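Local coordinates for protein alpha-rhamnosidase (Dictyoglomus thermophilum, PDB 6I60) that probably hydrolyses terminal non-reducing alpha-L-rhamnose residues from alpha-L-rhamnosides, as a bacterial glycoside hydrolase, at residues T90-S95 and R118-K123; E158-D163 and L299-I304; I913-E916 and E922-E925. All blocks are in the same frame, centred on the assembly; numbering follows the deposited sequence.

Interaction 1 of 3, residues T90-S95 and R118-K123; sequences TGKVLS and RWWDSK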
loop_
_atom_site.group_PDB
_atom_site.type_symbol
_atom_site.label_atom_id
_atom_site.label_comp_id
_atom_site.label_asym_id
_atom_site.label_seq_id
_atom_site.Cartn_x
_atom_site.Cartn_y
_atom_site.Cartn_z
ATOM N N THR A 90 -26.118 -4.348 -19.963
ATOM C CA THR A 90 -25.171 -4.834 -20.958
ATOM C C THR A 90 -25.740 -5.958 -21.811
ATOM O O THR A 90 -25.256 -6.176 -22.927
ATOM C CB THR A 90 -23.891 -5.324 -20.278
ATOM O OG1 THR A 90 -24.172 -6.514 -19.530
ATOM C CG2 THR A 90 -23.352 -4.268 -19.344
ATOM N N GLY A 91 -26.747 -6.674 -21.320
ATOM C CA GLY A 91 -27.165 -7.876 -22.004
ATOM C C GLY A 91 -26.117 -8.963 -21.825
ATOM O O GLY A 91 -25.116 -8.800 -21.124
ATOM N N LYS A 92 -26.366 -10.094 -22.479
ATOM C CA LYS A 92 -25.430 -11.217 -22.435
ATOM C C LYS A 92 -24.155 -10.827 -23.173
ATOM O O LYS A 92 -24.085 -10.900 -24.402
ATOM C CB LYS A 92 -26.057 -12.466 -23.042
ATOM C CG LYS A 92 -25.153 -13.689 -23.004
ATOM C CD LYS A 92 -25.931 -14.963 -23.283
ATOM C CE LYS A 92 -25.004 -16.106 -23.650
ATOM N NZ LYS A 92 -25.701 -17.416 -23.562
ATOM N N VAL A 93 -23.144 -10.406 -22.420
ATOM C CA VAL A 93 -21.850 -10.031 -22.980
ATOM C C VAL A 93 -20.968 -11.272 -23.032
ATOM O O VAL A 93 -20.642 -11.855 -21.992
ATOM C CB VAL A 93 -21.185 -8.922 -22.151
ATOM C CG1 VAL A 93 -19.749 -8.717 -22.603
ATOM C CG2 VAL A 93 -21.974 -7.634 -22.266
ATOM N N LEU A 94 -20.577 -11.670 -24.239
ATOM C CA LEU A 94 -19.731 -12.846 -24.436
ATOM C C LEU A 94 -18.288 -12.465 -24.125
ATOM O O LEU A 94 -17.518 -12.070 -25.003
ATOM C CB LEU A 94 -19.875 -13.382 -25.855
ATOM C CG LEU A 94 -21.300 -13.648 -26.345
ATOM C CD1 LEU A 94 -21.275 -14.372 -27.681
ATOM C CD2 LEU A 94 -22.093 -14.441 -25.317
ATOM N N SER A 95 -17.921 -12.584 -22.851
ATOM C CA SER A 95 -16.571 -12.271 -22.405
ATOM C C SER A 95 -16.305 -13.019 -21.107
ATOM O O SER A 95 -17.198 -13.144 -20.264
ATOM C CB SER A 95 -16.378 -10.762 -22.203
ATOM O OG SER A 95 -15.446 -10.489 -21.168
ATOM N N ARG A 118 -25.337 -11.522 -13.556
ATOM C CA ARG A 118 -25.404 -12.947 -13.839
ATOM C C ARG A 118 -24.176 -13.361 -14.636
ATOM O O ARG A 118 -23.499 -12.532 -15.251
ATOM C CB ARG A 118 -26.668 -13.310 -14.627
ATOM C CG ARG A 118 -27.972 -12.972 -13.934
ATOM C CD ARG A 118 -29.170 -13.478 -14.730
ATOM N NE ARG A 118 -29.116 -13.080 -16.136
ATOM C CZ ARG A 118 -30.185 -12.793 -16.874
ATOM N NH1 ARG A 118 -31.397 -12.862 -16.342
ATOM N NH2 ARG A 118 -30.042 -12.446 -18.145
ATOM N N TRP A 119 -23.898 -14.661 -14.631
ATOM C CA TRP A 119 -22.767 -15.196 -15.372
ATOM C C TRP A 119 -23.158 -16.522 -16.004
ATOM O O TRP A 119 -23.992 -17.260 -15.476
ATOM C CB TRP A 119 -21.531 -15.372 -14.476
ATOM C CG TRP A 119 -21.606 -16.550 -13.552
ATOM C CD1 TRP A 119 -22.450 -16.709 -12.493
ATOM C CD2 TRP A 119 -20.796 -17.733 -13.602
ATOM N NE1 TRP A 119 -22.219 -17.919 -11.880
ATOM C CE2 TRP A 119 -21.208 -18.565 -12.541
ATOM C CE3 TRP A 119 -19.762 -18.169 -14.438
ATOM C CZ2 TRP A 119 -20.624 -19.807 -12.296
ATOM C CZ3 TRP A 119 -19.185 -19.402 -14.193
ATOM C CH2 TRP A 119 -19.617 -20.207 -13.130
ATOM N N TRP A 120 -22.554 -16.806 -17.151
ATOM C CA TRP A 120 -22.762 -18.055 -17.868
ATOM C C TRP A 120 -21.513 -18.913 -17.725
ATOM O O TRP A 120 -20.398 -18.439 -17.966
ATOM C CB TRP A 120 -23.072 -17.795 -19.344
ATOM C CG TRP A 120 -24.486 -17.360 -19.601
ATOM C CD1 TRP A 120 -25.500 -18.123 -20.102
ATOM C CD2 TRP A 120 -25.041 -16.058 -19.373
ATOM N NE1 TRP A 120 -26.652 -17.380 -20.198
ATOM C CE2 TRP A 120 -26.397 -16.108 -19.757
ATOM C CE3 TRP A 120 -24.525 -14.854 -18.881
ATOM C CZ2 TRP A 120 -27.242 -15.002 -19.666
ATOM C CZ3 TRP A 120 -25.366 -13.757 -18.792
ATOM C CH2 TRP A 120 -26.708 -13.839 -19.182
ATOM N N ASP A 121 -21.702 -20.168 -17.329
ATOM C CA ASP A 121 -20.580 -21.059 -17.066
ATOM C C ASP A 121 -20.052 -21.626 -18.384
ATOM O O ASP A 121 -20.376 -21.148 -19.474
ATOM C CB ASP A 121 -20.999 -22.151 -16.087
ATOM C CG ASP A 121 -22.053 -23.073 -16.656
ATOM O OD1 ASP A 121 -22.630 -22.742 -17.713
ATOM O OD2 ASP A 121 -22.307 -24.131 -16.045
ATOM N N SER A 122 -19.232 -22.676 -18.291
ATOM C CA SER A 122 -18.590 -23.235 -19.474
ATOM C C SER A 122 -19.576 -23.921 -20.413
ATOM O O SER A 122 -19.250 -24.118 -21.588
ATOM C CB SER A 122 -17.497 -24.221 -19.062
ATOM O OG SER A 122 -16.288 -23.548 -18.756
ATOM N N LYS A 123 -20.767 -24.283 -19.935
ATOM C CA LYS A 123 -21.778 -24.921 -20.770
ATOM C C LYS A 123 -22.944 -24.005 -21.080
ATOM O O LYS A 123 -24.057 -24.491 -21.312
ATOM C CB LYS A 123 -22.323 -26.156 -20.091
ATOM C CG LYS A 123 -21.301 -27.118 -19.805
ATOM C CD LYS A 123 -21.985 -28.385 -19.503
ATOM C CE LYS A 123 -21.131 -29.152 -18.567
ATOM N NZ LYS A 123 -20.292 -29.991 -19.388
#
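Lys92 lies over one face of the Trp120 indole, and the contact has a non-polar and a charged component. The non-polar part is made by the methylenes. Lys92 CD stands 3.7 Å from Trp120 CE2, over the CE2-CZ2 side of the indole and offset toward the rim, while CB and CG follow the six-membered ring near CH2. Lys92 CE is placed almost exactly over the five-membered ring of Trp120, 4.0 Å from the centroid of that ring and 7° off the normal, which is CH-pi geometry. The extended chain makes this possible: CG is anti to the backbone N (chi1 -179°) and every later torsion stays near trans.

The charged part is a cation-pi interaction. Lys92 NZ is 3.8 Å from the centroid of the Trp120 five-membered ring and 27° off its normal, still above the face. Its closeness to Trp120 NE1 is no bond, since both nitrogens are donors. The ammonium's strongest polar partner is Asp124, just past 118-123, in a salt bridge.

The pair joins the loop after strand 88-89 to the end of strand 112-120 in the N-terminal immunoglobulin domain. With a carboxylate and an indole face both near it, the lysine charge is probably stabilised by both, while its methylenes shield the buried tryptophan.

Interaction 2 of 3, residues E158-D163 and L299-I304; sequences EVYSPD and LYHGEI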
loop_
_atom_site.group_PDB
_atom_site.type_symbol
_atom_site.label_atom_id
_atom_site.label_comp_id
_atom_site.label_asym_id
_atom_site.label_seq_id
_atom_site.Cartn_x
_atom_site.Cartn_y
_atom_site.Cartn_z
ATOM N N GLU A 158 3.979 28.349 15.434
ATOM C CA GLU A 158 5.346 28.369 15.938
ATOM C C GLU A 158 6.276 27.898 14.831
ATOM O O GLU A 158 5.925 27.005 14.054
ATOM C CB GLU A 158 5.510 27.480 17.180
ATOM C CG GLU A 158 5.725 28.251 18.477
ATOM C CD GLU A 158 6.098 27.348 19.640
ATOM O OE1 GLU A 158 5.556 27.548 20.749
ATOM O OE2 GLU A 158 6.933 26.439 19.445
ATOM N N VAL A 159 7.457 28.500 14.758
ATOM C CA VAL A 159 8.433 28.187 13.721
ATOM C C VAL A 159 9.577 27.433 14.387
ATOM O O VAL A 159 10.439 28.034 15.038
ATOM C CB VAL A 159 8.929 29.446 13.002
ATOM C CG1 VAL A 159 9.536 29.082 11.656
ATOM C CG2 VAL A 159 7.787 30.432 12.825
ATOM N N TYR A 160 9.590 26.112 14.227
ATOM C CA TYR A 160 10.647 25.269 14.771
ATOM C C TYR A 160 11.711 25.046 13.702
ATOM O O TYR A 160 11.406 24.557 12.608
ATOM C CB TYR A 160 10.080 23.935 15.254
ATOM C CG TYR A 160 11.096 23.042 15.936
ATOM C CD1 TYR A 160 12.135 23.582 16.685
ATOM C CD2 TYR A 160 11.014 21.658 15.832
ATOM C CE1 TYR A 160 13.064 22.769 17.310
ATOM C CE2 TYR A 160 11.938 20.839 16.454
ATOM C CZ TYR A 160 12.959 21.399 17.191
ATOM O OH TYR A 160 13.881 20.585 17.811
ATOM N N SER A 161 12.955 25.404 14.019
ATOM C CA SER A 161 14.087 25.259 13.104
ATOM C C SER A 161 15.192 24.484 13.809
ATOM O O SER A 161 16.174 25.072 14.284
ATOM C CB SER A 161 14.588 26.621 12.625
ATOM O OG SER A 161 13.507 27.507 12.395
ATOM N N PRO A 162 15.068 23.163 13.891
ATOM C CA PRO A 162 16.095 22.368 14.572
ATOM C C PRO A 162 17.359 22.248 13.735
ATOM O O PRO A 162 17.365 22.447 12.518
ATOM C CB PRO A 162 15.424 21.004 14.757
ATOM C CG PRO A 162 14.450 20.922 13.636
ATOM C CD PRO A 162 13.968 22.328 13.381
ATOM N N ASP A 163 18.449 21.908 14.421
ATOM C CA ASP A 163 19.756 21.770 13.789
ATOM C C ASP A 163 19.869 20.382 13.172
ATOM O O ASP A 163 19.900 19.376 13.888
ATOM C CB ASP A 163 20.866 22.003 14.811
ATOM C CG ASP A 163 21.500 23.371 14.679
ATOM O OD1 ASP A 163 22.502 23.632 15.378
ATOM O OD2 ASP A 163 20.997 24.186 13.876
ATOM N N LEU A 299 3.242 16.104 12.335
ATOM C CA LEU A 299 3.453 14.680 12.100
ATOM C C LEU A 299 4.828 14.229 12.576
ATOM O O LEU A 299 4.988 13.083 13.010
ATOM C CB LEU A 299 3.280 14.359 10.615
ATOM C CG LEU A 299 1.902 14.620 10.008
ATOM C CD1 LEU A 299 1.940 14.452 8.496
ATOM C CD2 LEU A 299 0.867 13.699 10.626
ATOM N N TYR A 300 5.830 15.110 12.506
ATOM C CA TYR A 300 7.180 14.728 12.905
ATOM C C TYR A 300 7.398 14.907 14.401
ATOM O O TYR A 300 8.109 14.112 15.027
ATOM C CB TYR A 300 8.220 15.550 12.139
ATOM C CG TYR A 300 8.308 15.257 10.658
ATOM C CD1 TYR A 300 8.919 16.157 9.793
ATOM C CD2 TYR A 300 7.789 14.085 10.124
ATOM C CE1 TYR A 300 9.006 15.903 8.441
ATOM C CE2 TYR A 300 7.873 13.820 8.769
ATOM C CZ TYR A 300 8.482 14.734 7.933
ATOM O OH TYR A 300 8.567 14.478 6.584
ATOM N N HIS A 301 6.800 15.942 14.991
ATOM C CA HIS A 301 7.146 16.364 16.341
ATOM C C HIS A 301 6.074 16.082 17.383
ATOM O O HIS A 301 6.343 16.251 18.577
ATOM C CB HIS A 301 7.475 17.861 16.345
ATOM C CG HIS A 301 8.442 18.264 15.277
ATOM N ND1 HIS A 301 9.761 17.864 15.278
ATOM C CD2 HIS A 301 8.280 19.023 14.167
ATOM C CE1 HIS A 301 10.372 18.363 14.218
ATOM N NE2 HIS A 301 9.496 19.071 13.528
ATOM N N GLY A 302 4.882 15.665 16.982
ATOM C CA GLY A 302 3.861 15.283 17.934
ATOM C C GLY A 302 2.795 16.342 18.117
ATOM O O GLY A 302 2.659 17.293 17.341
ATOM N N GLU A 303 2.020 16.162 19.186
ATOM C CA GLU A 303 0.876 17.012 19.474
ATOM C C GLU A 303 0.837 17.318 20.964
ATOM O O GLU A 303 1.187 16.470 21.788
ATOM C CB GLU A 303 -0.436 16.342 19.021
ATOM C CG GLU A 303 -1.663 16.666 19.864
ATOM C CD GLU A 303 -2.729 15.586 19.787
ATOM O OE1 GLU A 303 -3.047 15.143 18.663
ATOM O OE2 GLU A 303 -3.252 15.179 20.849
ATOM N N ILE A 304 0.422 18.538 21.301
ATOM C CA ILE A 304 0.270 18.978 22.682
ATOM C C ILE A 304 -1.210 19.211 22.953
ATOM O O ILE A 304 -1.875 19.938 22.206
ATOM C CB ILE A 304 1.089 20.250 22.959
ATOM C CG1 ILE A 304 2.579 19.980 22.750
ATOM C CG2 ILE A 304 0.827 20.760 24.363
ATOM C CD1 ILE A 304 3.319 21.138 22.134
#
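Tyr160 presents the CD2-CE2 edge of its ring to one face of the His301 imidazole. The evidence for an edge-to-face, T-shaped pair is the combination of a 75° angle between the planes and a centroid separation of 5.1 Å. Tyr160 CE2 comes within 3.7 Å of His301 CE1, and the neighbouring Tyr160 CD2 lies 3.8 Å from His301 NE2, so the tyrosine edge is set above the CE1 side of the imidazole, offset from its middle. The phenol OH takes no part in this approach.

The first torsions bring the rings together from their separate backbones. In Tyr160, CG is anti to the backbone N (chi1 -175°), whereas in His301 it is anti to the carbonyl carbon. Both CB atoms point toward the other segment, and the two rings bridge a gap of 9.7 Å between the CA atoms of Tyr160 and His301, the nearest pair.

Each ring has further support within its own segment. Pro162 CD lies 3.7 Å above the plane of the Tyr160 ring, over its centre, and the CB of Tyr300 covers the imidazole face opposite the tyrosine. The rotation of the imidazole is further restrained because His301 ND1 is hydrogen-bonded to the backbone N of Leu412. Tyr171 makes a second edge-to-face contact with the histidine, and a triethylene glycol molecule, probably from the crystallisation liquor, lies close to its side chain.

Strand 157-160 pairs antiparallel with strand 171-184, which in turn pairs with strand 288-298; His301 sits in the turn between 288-298 and strand 302-306. The arrangement is thus an aromatic cluster at a beta-hairpin turn of the region assigned to the alpha-L-rhamnosidase N-terminal domain family, which strand 157-160 reaches through its pairing with 171-184.

Interaction 3 of 3, residues I913-E916 and E922-E925; sequences IIYE and EENE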
loop_
_atom_site.group_PDB
_atom_site.type_symbol
_atom_site.label_atom_id
_atom_site.label_comp_id
_atom_site.label_asym_id
_atom_site.label_seq_id
_atom_site.Cartn_x
_atom_site.Cartn_y
_atom_site.Cartn_z
ATOM N N ILE A 913 -3.800 -43.279 -10.081
ATOM C CA ILE A 913 -2.435 -43.236 -10.589
ATOM C C ILE A 913 -2.460 -42.657 -11.997
ATOM O O ILE A 913 -3.270 -43.069 -12.835
ATOM C CB ILE A 913 -1.802 -44.637 -10.571
ATOM C CG1 ILE A 913 -2.120 -45.357 -9.254
ATOM C CG2 ILE A 913 -0.304 -44.548 -10.791
ATOM C CD1 ILE A 913 -3.297 -46.317 -9.336
ATOM N N ILE A 914 -1.572 -41.700 -12.264
ATOM C CA ILE A 914 -1.642 -40.946 -13.511
ATOM C C ILE A 914 -0.292 -40.911 -14.217
ATOM O O ILE A 914 -0.118 -40.178 -15.197
ATOM C CB ILE A 914 -2.155 -39.518 -13.253
ATOM C CG1 ILE A 914 -1.356 -38.868 -12.123
ATOM C CG2 ILE A 914 -3.638 -39.536 -12.915
ATOM C CD1 ILE A 914 -1.632 -37.393 -11.946
ATOM N N TYR A 915 0.672 -41.700 -13.737
ATOM C CA TYR A 915 2.004 -41.703 -14.351
ATOM C C TYR A 915 2.723 -43.000 -13.960
ATOM O O TYR A 915 3.429 -43.046 -12.953
ATOM C CB TYR A 915 2.807 -40.485 -13.940
ATOM C CG TYR A 915 4.116 -40.336 -14.678
ATOM C CD1 TYR A 915 5.289 -40.876 -14.166
ATOM C CD2 TYR A 915 4.183 -39.648 -15.882
ATOM C CE1 TYR A 915 6.488 -40.741 -14.835
ATOM C CE2 TYR A 915 5.380 -39.506 -16.558
ATOM C CZ TYR A 915 6.529 -40.054 -16.028
ATOM O OH TYR A 915 7.726 -39.918 -16.692
ATOM N N GLU A 916 2.552 -44.033 -14.782
ATOM C CA GLU A 916 3.294 -45.271 -14.577
ATOM C C GLU A 916 4.631 -45.262 -15.309
ATOM O O GLU A 916 5.650 -45.676 -14.743
ATOM C CB GLU A 916 2.459 -46.472 -15.028
ATOM C CG GLU A 916 2.970 -47.808 -14.516
ATOM C CD GLU A 916 2.329 -48.212 -13.202
ATOM O OE1 GLU A 916 1.155 -47.847 -12.975
ATOM O OE2 GLU A 916 2.999 -48.893 -12.395
ATOM N N GLU A 922 3.079 -34.698 -19.379
ATOM C CA GLU A 922 4.158 -33.859 -19.880
ATOM C C GLU A 922 5.290 -33.769 -18.861
ATOM O O GLU A 922 5.074 -33.860 -17.649
ATOM C CB GLU A 922 3.643 -32.457 -20.202
ATOM C CG GLU A 922 2.525 -32.416 -21.229
ATOM C CD GLU A 922 1.924 -31.031 -21.373
ATOM O OE1 GLU A 922 0.695 -30.892 -21.194
ATOM O OE2 GLU A 922 2.682 -30.079 -21.660
ATOM N N GLU A 923 6.508 -33.586 -19.366
ATOM C CA GLU A 923 7.673 -33.423 -18.507
ATOM C C GLU A 923 8.782 -32.759 -19.308
ATOM O O GLU A 923 8.818 -32.838 -20.538
ATOM C CB GLU A 923 8.144 -34.764 -17.931
ATOM C CG GLU A 923 8.619 -35.767 -18.967
ATOM C CD GLU A 923 8.677 -37.179 -18.419
ATOM O OE1 GLU A 923 7.784 -37.986 -18.754
ATOM O OE2 GLU A 923 9.615 -37.480 -17.650
ATOM N N ASN A 924 9.689 -32.099 -18.592
ATOM C CA ASN A 924 10.788 -31.362 -19.202
ATOM C C ASN A 924 12.105 -31.711 -18.531
ATOM O O ASN A 924 12.960 -30.850 -18.309
ATOM C CB ASN A 924 10.535 -29.857 -19.144
ATOM C CG ASN A 924 10.402 -29.341 -17.723
ATOM O OD1 ASN A 924 10.271 -30.116 -16.774
ATOM N ND2 ASN A 924 10.437 -28.023 -17.570
ATOM N N GLU A 925 12.276 -32.985 -18.180
ATOM C CA GLU A 925 13.469 -33.543 -17.549
ATOM C C GLU A 925 13.749 -32.954 -16.168
ATOM O O GLU A 925 14.772 -33.295 -15.561
ATOM C CB GLU A 925 14.720 -33.380 -18.428
ATOM C CG GLU A 925 14.550 -33.886 -19.867
ATOM C CD GLU A 925 13.669 -35.122 -19.960
ATOM O OE1 GLU A 925 12.678 -35.098 -20.723
ATOM O OE2 GLU A 925 13.970 -36.119 -19.270
#
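Tyr915 and Glu923 meet through their side chains across backbones that stay well apart, the nearest CA atoms, those of Tyr915 and Glu922, being 9.8 Å from each other. Both CB atoms point toward the facing segment, and a single hydrogen bond bridges the gap: Tyr915 OH donates to Glu923 OE1 at 2.8 Å. The acceptor is met on the syn side of the carboxylate, with the hydroxyl 23° out of the carboxylate plane. Glu923 OE1 itself lies at the edge of the phenol and in the ring plane, so the carboxylate approaches the rim and makes no stack on the face.

The side chains cross at about a right angle, and the ring and carboxylate planes are turned 58° apart. Tyr915 reaches across with CG anti to the backbone N (chi1 -172°). Glu923 places CG between its backbone N and carbonyl carbon, and an extended chain beyond CG then carries the carboxylate to the hydroxyl. Its second oxygen, Glu923 OE2, is 3.2 Å from Tyr915 OH but takes its own partner, a salt bridge from Lys900. The lysine would probably help to keep the carboxylate ionised and a good acceptor for the buried tyrosine.

A phenylalanine in place of Tyr915 would remove the donor and is likely to leave Glu923 OE1 without this mate and the carboxylate freer to turn, though Lys900 would still engage OE2.

Around the pair, the Tyr915 ring meets Phe905 with nearly parallel planes and touches Ile928 of strand 927-932. Glu923 also touches Ile928, from the neighbouring, weakly bonded strand 922-923, which pairs antiparallel with 927-932. The hydrogen bond links the loop leaving 912-913, the outermost strand of an antiparallel sheet, to 922-923, the edge strand of a separate mixed sheet.

Overall arrangement
From the N terminus the contacts follow in series, none nested in or crossing another. Interaction 1 closes a 22-residue loop within the N-terminal immunoglobulin domain, at strand 112-120. Interaction 2 closes a much longer one: the 135 residues between its segments are strand-rich and contain no helix, and it joins strand 157-160 to the turn before strand 302-306. Interaction 3, near the C terminus, has only five residues between its segments, in the connection from strand 912-913 to strand 922-923. Its centre is 36 Å from that of interaction 1, whereas interaction 2 lies across the chain's centre from both. Each contact fastens different strands, and nearly all the helices fall between interactions 2 and 3, the short helix 77-80 being the exception.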